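PDB 4DAM: single-stranded DNA-binding protein 1 from Streptomyces coelicolor, which probably binds single-stranded DNA as a homotetramer, the chain here comprising the OB-fold domain of a longer protein. Local coordinates for residues Asn35-Arg40 / Trp68-Ala74. The protein carries 1 engineered substitution. Sequence-based numbering, arbitrary orientation.
Sequences NGPSVR and WANRQLA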
ATOM      1  N   ASN A  35      17.086  -8.530 -23.259  1.00 23.31           N
ATOM      2  CA  ASN A  35      16.254  -7.411 -22.839  1.00 27.34           C
ATOM      3  C   ASN A  35      16.948  -6.438 -21.894  1.00 26.50           C
ATOM      4  O   ASN A  35      16.394  -5.388 -21.583  1.00 31.93           O
ATOM      5  CB  ASN A  35      15.013  -7.929 -22.136  1.00 34.20           C
ATOM      6  CG  ASN A  35      14.025  -8.576 -23.065  1.00 34.64           C
ATOM      7  OD1 ASN A  35      14.053  -8.365 -24.278  1.00 44.67           O
ATOM      8  ND2 ASN A  35      13.139  -9.386 -22.493  1.00 37.33           N
ATOM      9  N   GLY A  36      18.157  -6.783 -21.453  1.00 23.36           N
ATOM     10  CA  GLY A  36      18.947  -5.929 -20.565  1.00 23.50           C
ATOM     11  C   GLY A  36      19.360  -6.626 -19.274  1.00 21.40           C
ATOM     12  O   GLY A  36      19.060  -7.804 -19.083  1.00 22.46           O
ATOM     13  N   PRO A  37      20.006  -5.895 -18.362  1.00 21.50           N
ATOM     14  CA  PRO A  37      20.403  -6.478 -17.084  1.00 20.01           C
ATOM     15  C   PRO A  37      19.226  -6.909 -16.219  1.00 21.04           C
ATOM     16  O   PRO A  37      18.150  -6.296 -16.259  1.00 20.52           O
ATOM     17  CB  PRO A  37      21.189  -5.359 -16.398  1.00 22.49           C
ATOM     18  CG  PRO A  37      20.827  -4.113 -17.092  1.00 27.74           C
ATOM     19  CD  PRO A  37      20.432  -4.486 -18.488  1.00 24.32           C
ATOM     20  N   SER A  38      19.433  -7.971 -15.456  1.00 17.88           N
ATOM     21  CA  SER A  38      18.387  -8.498 -14.571  1.00 17.27           C
ATOM     22  C   SER A  38      19.040  -8.955 -13.314  1.00 17.86           C
ATOM     23  O   SER A  38      20.136  -9.516 -13.369  1.00 17.05           O
ATOM     24  CB  SER A  38      17.703  -9.686 -15.248  1.00 21.79           C
ATOM     25  OG  SER A  38      17.045 -10.563 -14.338  1.00 30.51           O
ATOM     26  N   VAL A  39      18.388  -8.718 -12.181  1.00 16.79           N
ATOM     27  CA  VAL A  39      18.826  -9.288 -10.923  0.51 15.89           C
ATOM     28  C   VAL A  39      17.648  -9.861 -10.179  1.00 15.74           C
ATOM     29  O   VAL A  39      16.522  -9.368 -10.316  1.00 18.69           O
ATOM     30  CB  VAL A  39      19.487  -8.204 -10.079  0.51 16.44           C
ATOM     31  CG1 VAL A  39      18.449  -7.258  -9.485  0.51 17.19           C
ATOM     32  CG2 VAL A  39      20.397  -8.832  -9.028  0.51 17.71           C
ATOM     33  N   ARG A  40      17.884 -10.943  -9.446  1.00 13.38           N
ATOM     34  CA  ARG A  40      16.855 -11.541  -8.606  1.00 14.59           C
ATOM     35  C   ARG A  40      17.471 -11.913  -7.281  1.00 14.96           C
ATOM     36  O   ARG A  40      18.657 -12.277  -7.202  1.00 16.36           O
ATOM     37  CB  ARG A  40      16.202 -12.747  -9.251  1.00 20.77           C
ATOM     38  CG  ARG A  40      17.083 -13.908  -9.497  1.00 25.96           C
ATOM     39  CD  ARG A  40      16.268 -15.167  -9.705  0.70 30.12           C
ATOM     40  NE  ARG A  40      17.125 -16.209 -10.235  0.70 39.34           N
ATOM     41  CZ  ARG A  40      17.820 -17.085  -9.518  0.70 36.47           C
ATOM     42  NH1 ARG A  40      17.755 -17.099  -8.193  0.70 40.17           N
ATOM     43  NH2 ARG A  40      18.582 -17.969 -10.148  0.70 44.85           N
ATOM     44  N   TRP A  68      12.608  -9.125  -8.292  1.00 13.32           N
ATOM     45  CA  TRP A  68      13.195  -8.972  -9.608  1.00 14.59           C
ATOM     46  C   TRP A  68      13.433  -7.513  -9.897  1.00 14.60           C
ATOM     47  O   TRP A  68      12.574  -6.681  -9.660  1.00 17.73           O
ATOM     48  CB  TRP A  68      12.253  -9.505 -10.670  1.00 15.22           C
ATOM     49  CG  TRP A  68      11.943 -10.960 -10.550  1.00 17.62           C
ATOM     50  CD1 TRP A  68      10.944 -11.570  -9.800  1.00 20.63           C
ATOM     51  CD2 TRP A  68      12.660 -12.050 -11.197  1.00 18.03           C
ATOM     52  NE1 TRP A  68      10.980 -12.929  -9.955  1.00 21.47           N
ATOM     53  CE2 TRP A  68      12.003 -13.277 -10.786  1.00 21.77           C
ATOM     54  CE3 TRP A  68      13.736 -12.118 -12.066  1.00 22.87           C
ATOM     55  CZ2 TRP A  68      12.411 -14.518 -11.253  1.00 23.70           C
ATOM     56  CZ3 TRP A  68      14.152 -13.386 -12.515  1.00 25.70           C
ATOM     57  CH2 TRP A  68      13.511 -14.547 -12.098  1.00 26.52           C
ATOM     58  N   ALA A  69      14.599  -7.201 -10.434  1.00 14.03           N
ATOM     59  CA  ALA A  69      14.923  -5.862 -10.866  1.00 16.26           C
ATOM     60  C   ALA A  69      15.523  -5.889 -12.267  1.00 16.66           C
ATOM     61  O   ALA A  69      16.129  -6.881 -12.679  1.00 16.67           O
ATOM     62  CB  ALA A  69      15.881  -5.196  -9.868  1.00 19.72           C
ATOM     63  N   ASN A  70      15.355  -4.788 -12.986  1.00 16.50           N
ATOM     64  CA  ASN A  70      15.889  -4.641 -14.307  0.53 17.94           C
ATOM     65  C   ASN A  70      16.571  -3.289 -14.534  1.00 17.84           C
ATOM     66  O   ASN A  70      16.507  -2.409 -13.679  1.00 17.38           O
ATOM     67  CB  ASN A  70      14.731  -4.810 -15.297  0.53 20.41           C
ATOM     68  CG  ASN A  70      14.302  -6.219 -15.462  0.53 22.66           C
ATOM     69  OD1 ASN A  70      14.998  -6.991 -16.046  0.53 31.99           O
ATOM     70  ND2 ASN A  70      13.136  -6.547 -14.967  0.53 25.37           N
ATOM     71  N   ARG A  71      17.223  -3.132 -15.678  1.00 21.33           N
ATOM     72  CA  ARG A  71      17.813  -1.863 -16.079  1.00 23.70           C
ATOM     73  C   ARG A  71      18.764  -1.305 -15.009  1.00 21.41           C
ATOM     74  O   ARG A  71      19.545  -2.080 -14.411  1.00 19.03           O
ATOM     75  CB  ARG A  71      16.713  -0.890 -16.492  1.00 29.57           C
ATOM     76  CG  ARG A  71      15.898  -1.441 -17.669  1.00 39.14           C
ATOM     77  CD  ARG A  71      15.561  -0.340 -18.646  1.00 48.74           C
ATOM     78  NE  ARG A  71      14.636  -0.763 -19.708  1.00 62.61           N
ATOM     79  CZ  ARG A  71      14.924  -1.665 -20.657  1.00 61.96           C
ATOM     80  NH1 ARG A  71      16.105  -2.292 -20.692  1.00 60.01           N
ATOM     81  NH2 ARG A  71      14.011  -1.962 -21.573  1.00 68.95           N
ATOM     82  N   GLN A  72      18.742   0.006 -14.762  1.00 22.93           N
ATOM     83  CA  GLN A  72      19.732   0.602 -13.865  1.00 23.31           C
ATOM     84  C   GLN A  72      19.601   0.084 -12.436  1.00 19.70           C
ATOM     85  O   GLN A  72      20.604  -0.094 -11.742  1.00 19.81           O
ATOM     86  CB  GLN A  72      19.686   2.134 -13.887  1.00 26.56           C
ATOM     87  CG  GLN A  72      20.918   2.776 -13.272  1.00 33.07           C
ATOM     88  CD  GLN A  72      22.194   2.466 -14.046  1.00 37.91           C
ATOM     89  OE1 GLN A  72      22.228   2.564 -15.283  1.00 45.70           O
ATOM     90  NE2 GLN A  72      23.247   2.064 -13.325  1.00 37.42           N
ATOM     91  N   LEU A  73      18.375  -0.199 -12.000  1.00 18.65           N
ATOM     92  CA  LEU A  73      18.176  -0.767 -10.670  1.00 16.22           C
ATOM     93  C   LEU A  73      18.897  -2.114 -10.535  1.00 16.59           C
ATOM     94  O   LEU A  73      19.520  -2.405  -9.523  1.00 15.51           O
ATOM     95  CB  LEU A  73      16.694  -0.951 -10.362  1.00 17.37           C
ATOM     96  CG  LEU A  73      16.307  -1.521  -8.996  1.00 15.97           C
ATOM     97  CD1 LEU A  73      16.947  -0.741  -7.863  1.00 17.94           C
ATOM     98  CD2 LEU A  73      14.782  -1.520  -8.868  1.00 17.88           C
ATOM     99  N   ALA A  74      18.805  -2.955 -11.558  1.00 16.24           N
ATOM    100  CA  ALA A  74      19.551  -4.217 -11.538  1.00 15.55           C
ATOM    101  C   ALA A  74      21.069  -4.006 -11.466  1.00 16.34           C
ATOM    102  O   ALA A  74      21.750  -4.669 -10.696  1.00 16.86           O
ATOM    103  CB  ALA A  74      19.200  -5.045 -12.754  1.00 15.37           C
TER
HETATM  104  O   HOH W   1      16.984  -4.560 -18.038  1.00 35.99           O
HETATM  105  O   HOH W   2      14.954  -9.267 -13.636  1.00 34.93           O
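Asn35 O accepts a hydrogen bond from Arg71 NH1 (3.2 Å); the donor lies in the carbonyl plane, but the oxygen stands about 30° out of the guanidinium plane. Although Arg71 starts out away from the strand, a turn about its second torsion (-141°) swings the guanidinium back. At Pro37, CG rests on the Arg71 backbone, and the carbonyl O receives a weak bond from Arg71 N while one water bridges the same two atoms, consistent with the pairing giving out where strand 56-70 ends. The hydroxyl of Ser38 stands near the edge of the Trp68 indole and shares a second water with Ala69 O. Val39 and Ala69 form a hydrogen-bonded antiparallel pair, Val39 N to Ala69 O (3.0 Å) and Ala69 N to Val39 O (2.9 Å), both nearly straight at 166°. On the face of the sheet away from Ser38 and Trp68, Val39 CG1 faces the methyls of Ala69 and Ala74. Arg40 places CB over the six-membered ring of Trp68, a CH-pi contact 4.0 Å from its centroid, and runs CD past CH2. Replacing Trp68 with alanine is likely to strip Arg40 of this aromatic support. The pairing lies at the open end of hairpin 36-51/56-70, before helix 71-80, which in OB folds links the third and fourth barrel strands.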